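Local coordinates for AB hydrolase-1 domain-containing protein (Parabacteroides distasonis, PDB 4Q34) that probably hydrolyses ester bonds, as a putative esterase of the alpha/beta hydrolase family whose substrate is not known, at residues 86-91 with 155-160; 202-208 with 225-231; 234-238 with 272-276. One frame throughout, in Å; residues are numbered along the deposited sequence. Where two conformers were deposited one is given.

Contact 1. Residues 86-91 with 155-160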
ATOM      1  N   VAL A  86      -7.269  -2.895   4.183  1.00 16.70           N
ATOM      2  CA  VAL A  86      -6.400  -2.405   5.232  1.00 15.40           C
ATOM      3  C   VAL A  86      -5.020  -3.059   5.127  1.00 14.59           C
ATOM      4  O   VAL A  86      -4.924  -4.265   4.817  1.00 16.45           O
ATOM      5  CB  VAL A  86      -7.038  -2.698   6.631  1.00 16.21           C
ATOM      6  CG1 VAL A  86      -6.144  -2.157   7.743  1.00 16.18           C
ATOM      7  CG2 VAL A  86      -8.481  -2.134   6.718  1.00 18.07           C
ATOM      8  N   ASP A  87      -3.970  -2.265   5.392  1.00 14.76           N
ATOM      9  CA  ASP A  87      -2.663  -2.760   5.785  1.00 15.49           C
ATOM     10  C   ASP A  87      -2.544  -2.473   7.297  1.00 16.12           C
ATOM     11  O   ASP A  87      -2.593  -1.319   7.749  1.00 15.79           O
ATOM     12  CB  ASP A  87      -1.565  -2.058   5.066  1.00 15.30           C
ATOM     13  CG  ASP A  87      -1.663  -2.200   3.558  1.00 19.37           C
ATOM     14  OD1 ASP A  87      -2.032  -3.263   3.010  1.00 16.92           O
ATOM     15  OD2 ASP A  87      -1.295  -1.201   2.881  1.00 25.02           O
ATOM     16  N   GLN A  88      -2.475  -3.546   8.070  1.00 16.14           N
ATOM     17  CA  GLN A  88      -2.484  -3.469   9.496  1.00 14.67           C
ATOM     18  C   GLN A  88      -1.194  -2.817   9.952  1.00 13.42           C
ATOM     19  O   GLN A  88      -0.253  -2.714   9.182  1.00 14.42           O
ATOM     20  CB  GLN A  88      -2.677  -4.863  10.118  1.00 15.65           C
ATOM     21  CG  GLN A  88      -1.391  -5.667  10.238  1.00 16.39           C
ATOM     22  CD  GLN A  88      -1.543  -7.115  10.621  1.00 17.12           C
ATOM     23  OE1 GLN A  88      -2.642  -7.633  10.887  1.00 19.20           O
ATOM     24  NE2 GLN A  88      -0.387  -7.807  10.660  1.00 19.31           N
ATOM     25  N   PRO A  89      -1.171  -2.318  11.204  1.00 14.86           N
ATOM     26  CA  PRO A  89       0.063  -1.751  11.801  1.00 15.98           C
ATOM     27  C   PRO A  89       1.295  -2.588  11.485  1.00 16.99           C
ATOM     28  O   PRO A  89       1.268  -3.816  11.582  1.00 16.87           O
ATOM     29  CB  PRO A  89      -0.248  -1.774  13.291  1.00 15.91           C
ATOM     30  CG  PRO A  89      -1.717  -1.581  13.343  1.00 16.38           C
ATOM     31  CD  PRO A  89      -2.179  -2.525  12.243  1.00 15.42           C
ATOM     32  N   ARG A  90       2.371  -1.881  11.149  1.00 15.51           N
ATOM     33  CA  ARG A  90       3.704  -2.452  10.890  1.00 17.54           C
ATOM     34  C   ARG A  90       3.820  -3.255   9.600  1.00 17.92           C
ATOM     35  O   ARG A  90       4.769  -3.983   9.434  1.00 20.11           O
ATOM     36  CB  ARG A  90       4.169  -3.306  12.074  1.00 18.04           C
ATOM     37  CG  ARG A  90       4.063  -2.566  13.386  1.00 19.18           C
ATOM     38  CD  ARG A  90       4.289  -3.464  14.604  1.00 18.86           C
ATOM     39  NE  ARG A  90       4.216  -2.659  15.820  1.00 18.89           N
ATOM     40  CZ  ARG A  90       4.204  -3.142  17.068  1.00 22.03           C
ATOM     41  NH1 ARG A  90       4.260  -4.460  17.290  1.00 21.18           N
ATOM     42  NH2 ARG A  90       4.166  -2.294  18.104  1.00 20.12           N
ATOM     43  N   ARG A  91       2.842  -3.127   8.708  1.00 15.86           N
ATOM     44  CA  ARG A  91       2.791  -3.904   7.480  1.00 16.17           C
ATOM     45  C   ARG A  91       2.599  -3.006   6.249  1.00 16.06           C
ATOM     46  O   ARG A  91       1.672  -2.154   6.186  1.00 15.30           O
ATOM     47  CB  ARG A  91       1.667  -4.917   7.559  1.00 16.47           C
ATOM     48  CG  ARG A  91       1.738  -6.010   6.516  1.00 15.95           C
ATOM     49  CD  ARG A  91       2.880  -7.007   6.741  1.00 15.81           C
ATOM     50  NE  ARG A  91       2.792  -7.763   7.990  1.00 17.45           N
ATOM     51  CZ  ARG A  91       1.943  -8.761   8.261  1.00 16.47           C
ATOM     52  NH1 ARG A  91       0.983  -9.151   7.400  1.00 17.19           N
ATOM     53  NH2 ARG A  91       2.014  -9.357   9.446  1.00 17.52           N
ATOM     54  N   VAL A 155      -1.890  -4.489  19.315  1.00 18.42           N
ATOM     55  CA  VAL A 155      -1.576  -3.334  18.453  1.00 19.29           C
ATOM     56  C   VAL A 155      -2.422  -3.436  17.168  1.00 17.67           C
ATOM     57  O   VAL A 155      -2.999  -2.473  16.703  1.00 17.39           O
ATOM     58  CB  VAL A 155      -0.073  -3.281  18.127  1.00 20.85           C
ATOM     59  CG1 VAL A 155       0.218  -2.230  17.070  1.00 19.16           C
ATOM     60  CG2 VAL A 155       0.751  -2.994  19.384  1.00 21.48           C
ATOM     61  N   TYR A 156      -2.515  -4.645  16.618  1.00 16.78           N
ATOM     62  CA  TYR A 156      -3.248  -4.843  15.370  1.00 15.97           C
ATOM     63  C   TYR A 156      -4.718  -4.601  15.576  1.00 17.16           C
ATOM     64  O   TYR A 156      -5.375  -3.854  14.816  1.00 16.56           O
ATOM     65  CB  TYR A 156      -3.016  -6.267  14.830  1.00 17.14           C
ATOM     66  CG  TYR A 156      -1.604  -6.691  14.457  1.00 17.80           C
ATOM     67  CD1 TYR A 156      -0.546  -5.766  14.263  1.00 18.00           C
ATOM     68  CD2 TYR A 156      -1.335  -8.027  14.206  1.00 18.98           C
ATOM     69  CE1 TYR A 156       0.710  -6.176  13.893  1.00 18.60           C
ATOM     70  CE2 TYR A 156      -0.062  -8.449  13.866  1.00 17.38           C
ATOM     71  CZ  TYR A 156       0.950  -7.537  13.688  1.00 18.77           C
ATOM     72  OH  TYR A 156       2.194  -7.930  13.274  1.00 18.75           O
ATOM     73  N   SER A 157      -5.266  -5.214  16.604  1.00 16.30           N
ATOM     74  CA  SER A 157      -6.705  -5.113  16.834  1.00 16.83           C
ATOM     75  C   SER A 157      -7.076  -3.695  17.325  1.00 17.16           C
ATOM     76  O   SER A 157      -8.164  -3.197  17.068  1.00 17.10           O
ATOM     77  CB  SER A 157      -7.183  -6.199  17.790  1.00 18.45           C
ATOM     78  OG  SER A 157      -6.587  -6.094  19.069  1.00 17.49           O
ATOM     79  N   ASP A 158      -6.179  -3.019  18.034  1.00 17.85           N
ATOM     80  CA  ASP A 158      -6.490  -1.642  18.365  1.00 17.57           C
ATOM     81  C   ASP A 158      -6.755  -0.767  17.130  1.00 16.52           C
ATOM     82  O   ASP A 158      -7.600   0.111  17.155  1.00 17.60           O
ATOM     83  CB  ASP A 158      -5.367  -0.973  19.186  1.00 18.85           C
ATOM     84  CG  ASP A 158      -5.390  -1.337  20.671  1.00 21.09           C
ATOM     85  OD1 ASP A 158      -6.342  -1.918  21.183  1.00 22.76           O
ATOM     86  OD2 ASP A 158      -4.383  -1.010  21.332  1.00 23.53           O
ATOM     87  N   ALA A 159      -5.980  -0.951  16.090  1.00 16.54           N
ATOM     88  CA  ALA A 159      -6.140  -0.117  14.906  1.00 16.25           C
ATOM     89  C   ALA A 159      -7.433  -0.491  14.194  1.00 16.39           C
ATOM     90  O   ALA A 159      -8.160   0.369  13.724  1.00 16.39           O
ATOM     91  CB  ALA A 159      -4.953  -0.223  14.010  1.00 16.25           C
ATOM     92  N   TYR A 160      -7.764  -1.776  14.127  1.00 15.63           N
ATOM     93  CA  TYR A 160      -9.028  -2.139  13.494  1.00 16.45           C
ATOM     94  C   TYR A 160     -10.239  -1.662  14.315  1.00 15.36           C
ATOM     95  O   TYR A 160     -11.235  -1.233  13.721  1.00 16.72           O
ATOM     96  CB  TYR A 160      -9.135  -3.624  13.222  1.00 15.43           C
ATOM     97  CG  TYR A 160      -8.360  -4.089  12.034  1.00 15.62           C
ATOM     98  CD1 TYR A 160      -8.899  -3.983  10.739  1.00 17.12           C
ATOM     99  CD2 TYR A 160      -7.106  -4.739  12.172  1.00 15.36           C
ATOM    100  CE1 TYR A 160      -8.220  -4.436   9.624  1.00 16.15           C
ATOM    101  CE2 TYR A 160      -6.411  -5.207  11.047  1.00 17.39           C
ATOM    102  CZ  TYR A 160      -6.990  -5.077   9.772  1.00 16.49           C
ATOM    103  OH  TYR A 160      -6.321  -5.527   8.640  1.00 17.64           O
TER
HETATM  104  O   HOH W   1      -4.847  -7.736   9.278  1.00 17.71           O
HETATM  105  O   HOH W   2       2.189  -6.327  10.806  1.00 18.44           O

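Contact 2. Residues 202-208 with 225-231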
ATOM      1  N   GLY A 202      -4.882 -19.448  15.004  1.00 22.48           N
ATOM      2  CA  GLY A 202      -4.265 -18.861  16.172  1.00 22.69           C
ATOM      3  C   GLY A 202      -5.270 -18.341  17.190  1.00 21.84           C
ATOM      4  O   GLY A 202      -6.330 -17.808  16.821  1.00 20.51           O
ATOM      5  N   ALA A 203      -4.906 -18.527  18.453  1.00 20.79           N
ATOM      6  CA  ALA A 203      -5.534 -17.907  19.619  1.00 21.04           C
ATOM      7  C   ALA A 203      -7.066 -17.996  19.592  1.00 22.37           C
ATOM      8  O   ALA A 203      -7.795 -16.979  19.667  1.00 22.26           O
ATOM      9  CB  ALA A 203      -5.060 -16.487  19.768  1.00 21.02           C
ATOM     10  N   VAL A 204      -7.549 -19.221  19.495  1.00 21.02           N
ATOM     11  CA  VAL A 204      -8.994 -19.460  19.476  1.00 21.16           C
ATOM     12  C   VAL A 204      -9.472 -19.408  20.927  1.00 20.81           C
ATOM     13  O   VAL A 204      -8.965 -20.125  21.749  1.00 21.28           O
ATOM     14  CB  VAL A 204      -9.316 -20.811  18.828  1.00 22.01           C
ATOM     15  CG1 VAL A 204     -10.811 -21.049  18.835  1.00 20.99           C
ATOM     16  CG2 VAL A 204      -8.734 -20.869  17.411  1.00 24.64           C
ATOM     17  N   PRO A 205     -10.431 -18.524  21.262  1.00 19.23           N
ATOM     18  CA  PRO A 205     -10.750 -18.369  22.653  1.00 20.57           C
ATOM     19  C   PRO A 205     -11.789 -19.371  23.185  1.00 20.20           C
ATOM     20  O   PRO A 205     -12.890 -19.487  22.652  1.00 23.07           O
ATOM     21  CB  PRO A 205     -11.286 -16.920  22.742  1.00 20.46           C
ATOM     22  CG  PRO A 205     -11.920 -16.733  21.416  1.00 19.96           C
ATOM     23  CD  PRO A 205     -11.051 -17.480  20.438  1.00 19.91           C
ATOM     24  N   PHE A 206     -11.426 -20.065  24.242  1.00 21.05           N
ATOM     25  CA  PHE A 206     -12.319 -20.951  24.956  1.00 20.81           C
ATOM     26  C   PHE A 206     -12.432 -20.526  26.432  1.00 21.46           C
ATOM     27  O   PHE A 206     -11.493 -19.906  26.973  1.00 22.97           O
ATOM     28  CB  PHE A 206     -11.782 -22.373  24.887  1.00 22.04           C
ATOM     29  CG  PHE A 206     -11.853 -22.982  23.521  1.00 21.74           C
ATOM     30  CD1 PHE A 206     -10.819 -22.835  22.632  1.00 22.09           C
ATOM     31  CD2 PHE A 206     -12.950 -23.734  23.159  1.00 24.31           C
ATOM     32  CE1 PHE A 206     -10.872 -23.420  21.375  1.00 24.32           C
ATOM     33  CE2 PHE A 206     -13.032 -24.285  21.881  1.00 23.37           C
ATOM     34  CZ  PHE A 206     -11.985 -24.144  21.003  1.00 21.25           C
ATOM     35  N   PRO A 207     -13.541 -20.892  27.105  1.00 21.93           N
ATOM     36  CA  PRO A 207     -13.653 -20.593  28.516  1.00 23.75           C
ATOM     37  C   PRO A 207     -12.605 -21.318  29.324  1.00 25.02           C
ATOM     38  O   PRO A 207     -12.246 -22.456  29.011  1.00 24.69           O
ATOM     39  CB  PRO A 207     -15.030 -21.126  28.919  1.00 25.59           C
ATOM     40  CG  PRO A 207     -15.718 -21.496  27.679  1.00 25.71           C
ATOM     41  CD  PRO A 207     -14.695 -21.647  26.593  1.00 24.87           C
ATOM     42  N   GLU A 208     -12.118 -20.643  30.356  1.00 25.36           N
ATOM     43  CA  GLU A 208     -11.156 -21.208  31.267  1.00 28.62           C
ATOM     44  C   GLU A 208     -11.686 -22.497  31.810  1.00 29.60           C
ATOM     45  O   GLU A 208     -12.856 -22.581  32.200  1.00 29.87           O
ATOM     46  CB  GLU A 208     -10.913 -20.210  32.412  1.00 28.18           C
ATOM     47  CG  GLU A 208     -10.081 -19.034  31.932  1.00 32.60           C
ATOM     48  CD  GLU A 208     -10.209 -17.760  32.789  1.00 37.52           C
ATOM     49  OE1 GLU A 208     -11.094 -17.698  33.647  1.00 33.72           O
ATOM     50  OE2 GLU A 208      -9.428 -16.796  32.555  1.00 40.92           O
ATOM     51  N   GLU A 225      -2.649 -23.190  20.214  1.00 34.79           N
ATOM     52  CA  GLU A 225      -3.668 -22.753  19.240  0.67 28.94           C
ATOM     53  C   GLU A 225      -4.912 -22.199  19.903  1.00 30.37           C
ATOM     54  O   GLU A 225      -5.492 -21.255  19.420  1.00 37.19           O
ATOM     55  CB  GLU A 225      -4.096 -23.931  18.370  0.67 28.60           C
ATOM     56  CG  GLU A 225      -5.217 -23.635  17.379  0.67 28.25           C
ATOM     57  CD  GLU A 225      -4.823 -22.675  16.274  0.67 26.92           C
ATOM     58  OE1 GLU A 225      -3.596 -22.526  16.010  0.67 25.07           O
ATOM     59  OE2 GLU A 225      -5.749 -22.116  15.625  0.67 21.93           O
ATOM     60  N   GLY A 226      -5.359 -22.846  20.958  1.00 27.33           N
ATOM     61  CA  GLY A 226      -6.469 -22.308  21.757  1.00 30.91           C
ATOM     62  C   GLY A 226      -5.919 -21.516  22.931  1.00 26.91           C
ATOM     63  O   GLY A 226      -4.842 -21.841  23.453  1.00 27.52           O
ATOM     64  N   ILE A 227      -6.664 -20.506  23.377  1.00 25.60           N
ATOM     65  CA  ILE A 227      -6.347 -19.786  24.608  1.00 23.63           C
ATOM     66  C   ILE A 227      -7.549 -19.789  25.541  1.00 24.74           C
ATOM     67  O   ILE A 227      -8.686 -19.930  25.107  1.00 25.15           O
ATOM     68  CB  ILE A 227      -5.917 -18.335  24.340  1.00 24.96           C
ATOM     69  CG1 ILE A 227      -7.024 -17.554  23.597  1.00 27.13           C
ATOM     70  CG2 ILE A 227      -4.610 -18.326  23.566  1.00 27.29           C
ATOM     71  CD1 ILE A 227      -6.788 -16.053  23.524  1.00 28.94           C
ATOM     72  N   GLU A 228      -7.288 -19.677  26.823  1.00 23.36           N
ATOM     73  CA  GLU A 228      -8.327 -19.653  27.825  1.00 24.24           C
ATOM     74  C   GLU A 228      -8.661 -18.197  28.121  1.00 27.51           C
ATOM     75  O   GLU A 228      -7.756 -17.363  28.286  1.00 27.57           O
ATOM     76  CB  GLU A 228      -7.888 -20.406  29.077  1.00 28.37           C
ATOM     77  CG  GLU A 228      -7.897 -21.914  28.909  1.00 29.94           C
ATOM     78  CD  GLU A 228      -7.445 -22.642  30.166  1.00 39.64           C
ATOM     79  OE1 GLU A 228      -6.238 -22.594  30.458  1.00 47.78           O
ATOM     80  OE2 GLU A 228      -8.283 -23.241  30.868  1.00 34.87           O
ATOM     81  N   VAL A 229      -9.959 -17.893  28.140  1.00 23.98           N
ATOM     82  CA  VAL A 229     -10.458 -16.540  28.446  1.00 24.98           C
ATOM     83  C   VAL A 229     -11.571 -16.666  29.490  1.00 23.77           C
ATOM     84  O   VAL A 229     -12.185 -17.717  29.625  1.00 23.10           O
ATOM     85  CB  VAL A 229     -10.984 -15.816  27.194  1.00 23.18           C
ATOM     86  CG1 VAL A 229      -9.938 -15.809  26.077  1.00 22.49           C
ATOM     87  CG2 VAL A 229     -12.265 -16.460  26.665  1.00 22.91           C
ATOM     88  N   PRO A 230     -11.839 -15.606  30.248  1.00 21.78           N
ATOM     89  CA  PRO A 230     -12.938 -15.703  31.204  1.00 21.55           C
ATOM     90  C   PRO A 230     -14.282 -15.982  30.503  1.00 20.39           C
ATOM     91  O   PRO A 230     -14.463 -15.598  29.339  1.00 20.47           O
ATOM     92  CB  PRO A 230     -12.980 -14.286  31.854  1.00 23.17           C
ATOM     93  CG  PRO A 230     -11.602 -13.730  31.594  1.00 24.43           C
ATOM     94  CD  PRO A 230     -11.176 -14.275  30.280  1.00 24.47           C
HETATM   95  N   MSE A 231     -15.194 -16.606  31.237  1.00 23.17           N
HETATM   96  CA  MSE A 231     -16.510 -16.987  30.663  1.00 23.87           C
HETATM   97  C   MSE A 231     -17.190 -15.767  30.101  1.00 22.29           C
HETATM   98  O   MSE A 231     -17.773 -15.826  29.028  1.00 22.30           O
HETATM   99  CB  MSE A 231     -17.338 -17.725  31.718  1.00 28.24           C
HETATM  100  CG  MSE A 231     -18.736 -18.103  31.221  1.00 34.09           C
HETATM  101 SE   MSE A 231     -18.601 -19.281  29.630  0.75 50.47          SE
HETATM  102  CE  MSE A 231     -18.448 -20.964  30.669  1.00 46.96           C
TER
HETATM  103  O   HOH W   3     -13.939 -18.022  33.613  1.00 31.54           O
HETATM  104  O   HOH W   4      -7.003 -17.133  31.448  1.00 41.11           O

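Contact 3. Residues 234-238 with 272-276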
ATOM      1  N   PHE A 234     -15.727 -15.093  26.691  1.00 19.46           N
ATOM      2  CA  PHE A 234     -16.179 -16.138  25.750  1.00 19.69           C
ATOM      3  C   PHE A 234     -17.586 -15.840  25.263  1.00 20.80           C
ATOM      4  O   PHE A 234     -17.852 -15.971  24.066  1.00 20.95           O
ATOM      5  CB  PHE A 234     -16.108 -17.507  26.405  1.00 19.18           C
ATOM      6  CG  PHE A 234     -16.482 -18.647  25.477  1.00 19.69           C
ATOM      7  CD1 PHE A 234     -15.654 -18.967  24.402  1.00 19.55           C
ATOM      8  CD2 PHE A 234     -17.647 -19.386  25.686  1.00 21.89           C
ATOM      9  CE1 PHE A 234     -15.956 -20.017  23.563  1.00 20.56           C
ATOM     10  CE2 PHE A 234     -17.969 -20.452  24.822  1.00 21.91           C
ATOM     11  CZ  PHE A 234     -17.118 -20.751  23.779  1.00 21.43           C
HETATM   12  N   MSE A 235     -18.461 -15.385  26.169  1.00 20.34           N
HETATM   13  CA  MSE A 235     -19.855 -15.081  25.787  1.00 24.18           C
HETATM   14  C   MSE A 235     -19.959 -13.969  24.776  1.00 22.96           C
HETATM   15  O   MSE A 235     -20.975 -13.863  24.073  1.00 20.50           O
HETATM   16  CB  MSE A 235     -20.744 -14.724  26.993  1.00 25.76           C
HETATM   17  CG  MSE A 235     -20.888 -15.879  27.966  1.00 35.10           C
HETATM   18 SE   MSE A 235     -21.874 -17.438  27.205  0.75 52.15          SE
HETATM   19  CE  MSE A 235     -23.485 -16.433  26.633  1.00 43.89           C
ATOM     20  N   GLU A 236     -18.944 -13.103  24.679  1.00 22.70           N
ATOM     21  CA  GLU A 236     -18.995 -12.041  23.667  1.00 23.49           C
ATOM     22  C   GLU A 236     -19.054 -12.592  22.251  1.00 21.76           C
ATOM     23  O   GLU A 236     -19.669 -11.972  21.392  1.00 22.81           O
ATOM     24  CB  GLU A 236     -17.851 -11.000  23.800  1.00 25.85           C
ATOM     25  CG  GLU A 236     -17.569 -10.457  25.198  1.00 36.88           C
ATOM     26  CD  GLU A 236     -18.581  -9.469  25.738  1.00 46.69           C
ATOM     27  OE1 GLU A 236     -19.573  -9.168  25.025  1.00 41.86           O
ATOM     28  OE2 GLU A 236     -18.364  -9.000  26.897  1.00 53.71           O
ATOM     29  N   TYR A 237     -18.525 -13.811  22.005  1.00 18.11           N
ATOM     30  CA  TYR A 237     -18.507 -14.383  20.674  1.00 18.29           C
ATOM     31  C   TYR A 237     -19.862 -15.008  20.270  1.00 19.18           C
ATOM     32  O   TYR A 237     -19.980 -15.539  19.177  1.00 23.04           O
ATOM     33  CB  TYR A 237     -17.367 -15.411  20.548  1.00 19.03           C
ATOM     34  CG  TYR A 237     -16.038 -14.713  20.806  1.00 17.63           C
ATOM     35  CD1 TYR A 237     -15.443 -13.966  19.820  1.00 16.92           C
ATOM     36  CD2 TYR A 237     -15.398 -14.802  22.028  1.00 21.43           C
ATOM     37  CE1 TYR A 237     -14.266 -13.247  20.054  1.00 18.98           C
ATOM     38  CE2 TYR A 237     -14.224 -14.122  22.263  1.00 19.63           C
ATOM     39  CZ  TYR A 237     -13.660 -13.344  21.280  1.00 19.35           C
ATOM     40  OH  TYR A 237     -12.453 -12.692  21.528  1.00 21.75           O
ATOM     41  N   THR A 238     -20.845 -14.960  21.186  1.00 19.95           N
ATOM     42  CA  THR A 238     -22.192 -15.409  20.911  1.00 19.35           C
ATOM     43  C   THR A 238     -23.040 -14.294  20.357  1.00 20.98           C
ATOM     44  O   THR A 238     -24.190 -14.551  20.025  1.00 22.92           O
ATOM     45  CB  THR A 238     -22.941 -15.974  22.151  1.00 21.07           C
ATOM     46  OG1 THR A 238     -23.243 -14.919  23.093  1.00 19.14           O
ATOM     47  CG2 THR A 238     -22.160 -17.115  22.827  1.00 19.61           C
ATOM     48  N   TRP A 272     -15.319 -25.237  18.588  1.00 19.84           N
ATOM     49  CA  TRP A 272     -15.551 -23.847  19.027  1.00 19.33           C
ATOM     50  C   TRP A 272     -16.957 -23.347  18.669  1.00 20.01           C
ATOM     51  O   TRP A 272     -17.673 -22.838  19.534  1.00 19.68           O
ATOM     52  CB  TRP A 272     -14.508 -22.943  18.374  1.00 19.28           C
ATOM     53  CG  TRP A 272     -14.431 -21.524  18.875  1.00 18.79           C
ATOM     54  CD1 TRP A 272     -14.001 -21.128  20.105  1.00 20.02           C
ATOM     55  CD2 TRP A 272     -14.674 -20.331  18.134  1.00 18.79           C
ATOM     56  NE1 TRP A 272     -13.989 -19.744  20.181  1.00 19.40           N
ATOM     57  CE2 TRP A 272     -14.397 -19.238  18.985  1.00 19.44           C
ATOM     58  CE3 TRP A 272     -15.108 -20.070  16.826  1.00 19.18           C
ATOM     59  CZ2 TRP A 272     -14.548 -17.942  18.582  1.00 18.53           C
ATOM     60  CZ3 TRP A 272     -15.273 -18.765  16.432  1.00 19.32           C
ATOM     61  CH2 TRP A 272     -14.986 -17.716  17.300  1.00 19.84           C
ATOM     62  N   ALA A 273     -17.374 -23.602  17.425  1.00 17.98           N
ATOM     63  CA  ALA A 273     -18.707 -23.202  16.958  1.00 18.95           C
ATOM     64  C   ALA A 273     -19.785 -23.902  17.786  1.00 21.01           C
ATOM     65  O   ALA A 273     -20.748 -23.286  18.215  1.00 20.91           O
ATOM     66  CB  ALA A 273     -18.893 -23.531  15.477  1.00 20.71           C
ATOM     67  N   LYS A 274     -19.624 -25.200  17.998  1.00 21.10           N
ATOM     68  CA  LYS A 274     -20.588 -25.971  18.775  1.00 22.68           C
ATOM     69  C   LYS A 274     -20.735 -25.383  20.197  1.00 23.36           C
ATOM     70  O   LYS A 274     -21.848 -25.159  20.692  1.00 22.11           O
ATOM     71  CB  LYS A 274     -20.193 -27.452  18.777  1.00 26.38           C
ATOM     72  CG  LYS A 274     -21.025 -28.339  19.697  1.00 34.80           C
ATOM     73  CD  LYS A 274     -22.495 -28.247  19.389  1.00 39.72           C
ATOM     74  CE  LYS A 274     -23.234 -29.427  20.016  1.00 51.08           C
ATOM     75  NZ  LYS A 274     -24.697 -29.165  19.984  1.00 51.93           N
HETATM   76  N   MSE A 275     -19.601 -25.096  20.839  1.00 22.15           N
HETATM   77  CA  MSE A 275     -19.617 -24.589  22.180  1.00 22.04           C
HETATM   78  C   MSE A 275     -20.275 -23.245  22.244  1.00 20.25           C
HETATM   79  O   MSE A 275     -21.045 -22.991  23.155  1.00 21.98           O
HETATM   80  CB  MSE A 275     -18.190 -24.517  22.720  1.00 24.12           C
HETATM   81  CG  MSE A 275     -17.754 -25.942  23.016  1.00 33.41           C
HETATM   82 SE   MSE A 275     -15.907 -25.897  23.676  0.75 47.79          SE
HETATM   83  CE  MSE A 275     -16.254 -24.602  25.131  1.00 31.85           C
ATOM     84  N   LEU A 276     -20.003 -22.383  21.273  1.00 18.58           N
ATOM     85  CA  LEU A 276     -20.686 -21.066  21.246  1.00 18.55           C
ATOM     86  C   LEU A 276     -22.175 -21.186  20.928  1.00 20.30           C
ATOM     87  O   LEU A 276     -23.021 -20.522  21.538  1.00 20.64           O
ATOM     88  CB  LEU A 276     -20.002 -20.120  20.278  1.00 18.02           C
ATOM     89  CG  LEU A 276     -18.658 -19.566  20.763  1.00 17.08           C
ATOM     90  CD1 LEU A 276     -17.852 -18.942  19.621  1.00 18.51           C
ATOM     91  CD2 LEU A 276     -18.871 -18.567  21.894  1.00 18.19           C
TER

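Contact 1. Residues 86-91 with 155-160
Val86 lies near the end of strand 83-87, just before the chain enters a loop, and its side chain points at helix 153-167, where CG1 meets Tyr160 CE1 at 3.6 Å. Gln88 leaves the strand with its side chain laid over a face of the Tyr156 ring: CG sits 4.2 Å from the ring centroid in a CH-pi contact, and NE2 comes within 3.3 Å of Tyr156 CE2. Its amide is also linked to two tyrosine hydroxyls through waters. One water joins Gln88 OE1 to Tyr160 OH, at 2.7 Å from each; a second lies 3.0 Å from Gln88 NE2, 2.8 Å from Pro89 O and 2.9 Å from Tyr156 OH. In the alpha/beta hydrolase fold, helices such as 153-167 cover the central, mostly parallel sheet; here one packs on the end of strand 83-87 and the loop that follows it. A type II beta turn from Gln88 to Arg91 carries Pro89 to the helix, with Pro89 CG 3.6 Å from Ala159 CB and Pro89 CB 3.8 Å from Val155 CG1. Arg90 passes its guanidinium beside Val155, Arg90 NH2 lying 3.7 Å from Val155 CG2, while the same group hydrogen-bonds to Thr150 O and forms salt bridges with Asp32 and Glu99. Arg91 NH1 donates instead to the backbone oxygens of Gly54 and Gln57.

Contact 2. Residues 202-208 with 225-231
Six direct hydrogen bonds join these segments, five of them between backbones. The exception lies at one end, where Gly202 N donates to the Glu225 carboxylate at OE2, 2.9 Å away; OE1 of the same glutamate forms a salt bridge with Arg265. Next, Val204 N donates to Glu225 O (2.9 Å), Ile227 N to Val204 O (2.8 Å), Phe206 N to Ile227 O (2.9 Å), Val229 N to Phe206 O (2.8 Å) and Glu208 N to Val229 O (3.0 Å). Strands 204-207 and 226-229 thus form a small two-stranded parallel sheet, its axes 4.5 Å apart and strongly twisted, at 43°. It is separate from the central sheet and lies in the excursion between strands 192-198 and 242-246. CA-H...O contacts fill in between, such as Gly226 CA to Val204 O and Glu228 CA to Phe206 O, both 3.3 Å. At the far end two waters link the Glu208 carboxylate to the other segment, one bridging Glu208 OE1 (2.9 Å) and Met231 N (3.0 Å), the other Glu208 OE2 (2.7 Å) and Glu228 O (3.3 Å).

Side-chain packing adds to the ladder. Pro205 CB touches Val229 CG1 at 3.8 Å, and Pro207 CB meets CE of selenomethionine Met231 at the same distance. Val204 and Phe206 point to the other face from Pro205, and both touch helix 257-277, the Phe206 ring meeting Trp272 edge-to-face. Pro205 and Pro207 have no amide hydrogen, yet the ladder is unbroken, because its donors on this side are Val204, Phe206 and, just past the strand, Glu208, alternating with the prolines; the missing hydrogens cost the pairing nothing.

Contact 3. Residues 234-238 with 272-276
An aromatic cluster of Phe234, Tyr237 and Trp272 joins the end of helix 231-234 and the residues that follow it to helix 257-277, beside the central sheet of the alpha/beta hydrolase fold. Leu276, one helical turn beyond Trp272, packs against both Phe234 and Tyr237: its CD2 lies over the face of the Phe234 ring in a CH-pi contact, 3.6 Å from the centroid, and 3.7 Å from Thr238 CG2, while Leu276 CD1 meets Tyr237 CB at 3.7 Å. The rings themselves meet obliquely, Phe234 CE1 approaching Trp272 NE1 at 3.9 Å and Tyr237 CG approaching Trp272 CZ2 at 4.2 Å. Met275, a selenomethionine, adds its CB 4.1 Å from Phe234 CZ. Within 234-238, Thr238 OG1 donates to Met235 O (2.7 Å). The polar atoms of the cluster find partners beyond it, Tyr237 OH with Trp183 O and Trp272 NE1 with Pro205 O, so between 234-238 and 272-276 the contact is apolar and aromatic.

How the contacts relate
The contacts follow one another along the chain, each closing before the next opens. Contact 1 stands apart, its centre about 22 Å from that of contact 2 and about 25 Å from that of contact 3, and ties the end of a central-sheet strand to helix 153-167. Contacts 2 and 3, with centres about 10 Å apart, form one continuous block. Trp272 NE1 lies 2.7 Å from Pro205 O, a probable hydrogen bond, and Pro207 CG packs 3.5 Å from Phe234 CD2, so the small parallel sheet rests on helix 257-277 and segment 234-238. Helix 257-277 in turn packs on strand 283-287, which connects this block to the central sheet that contact 1 also borders.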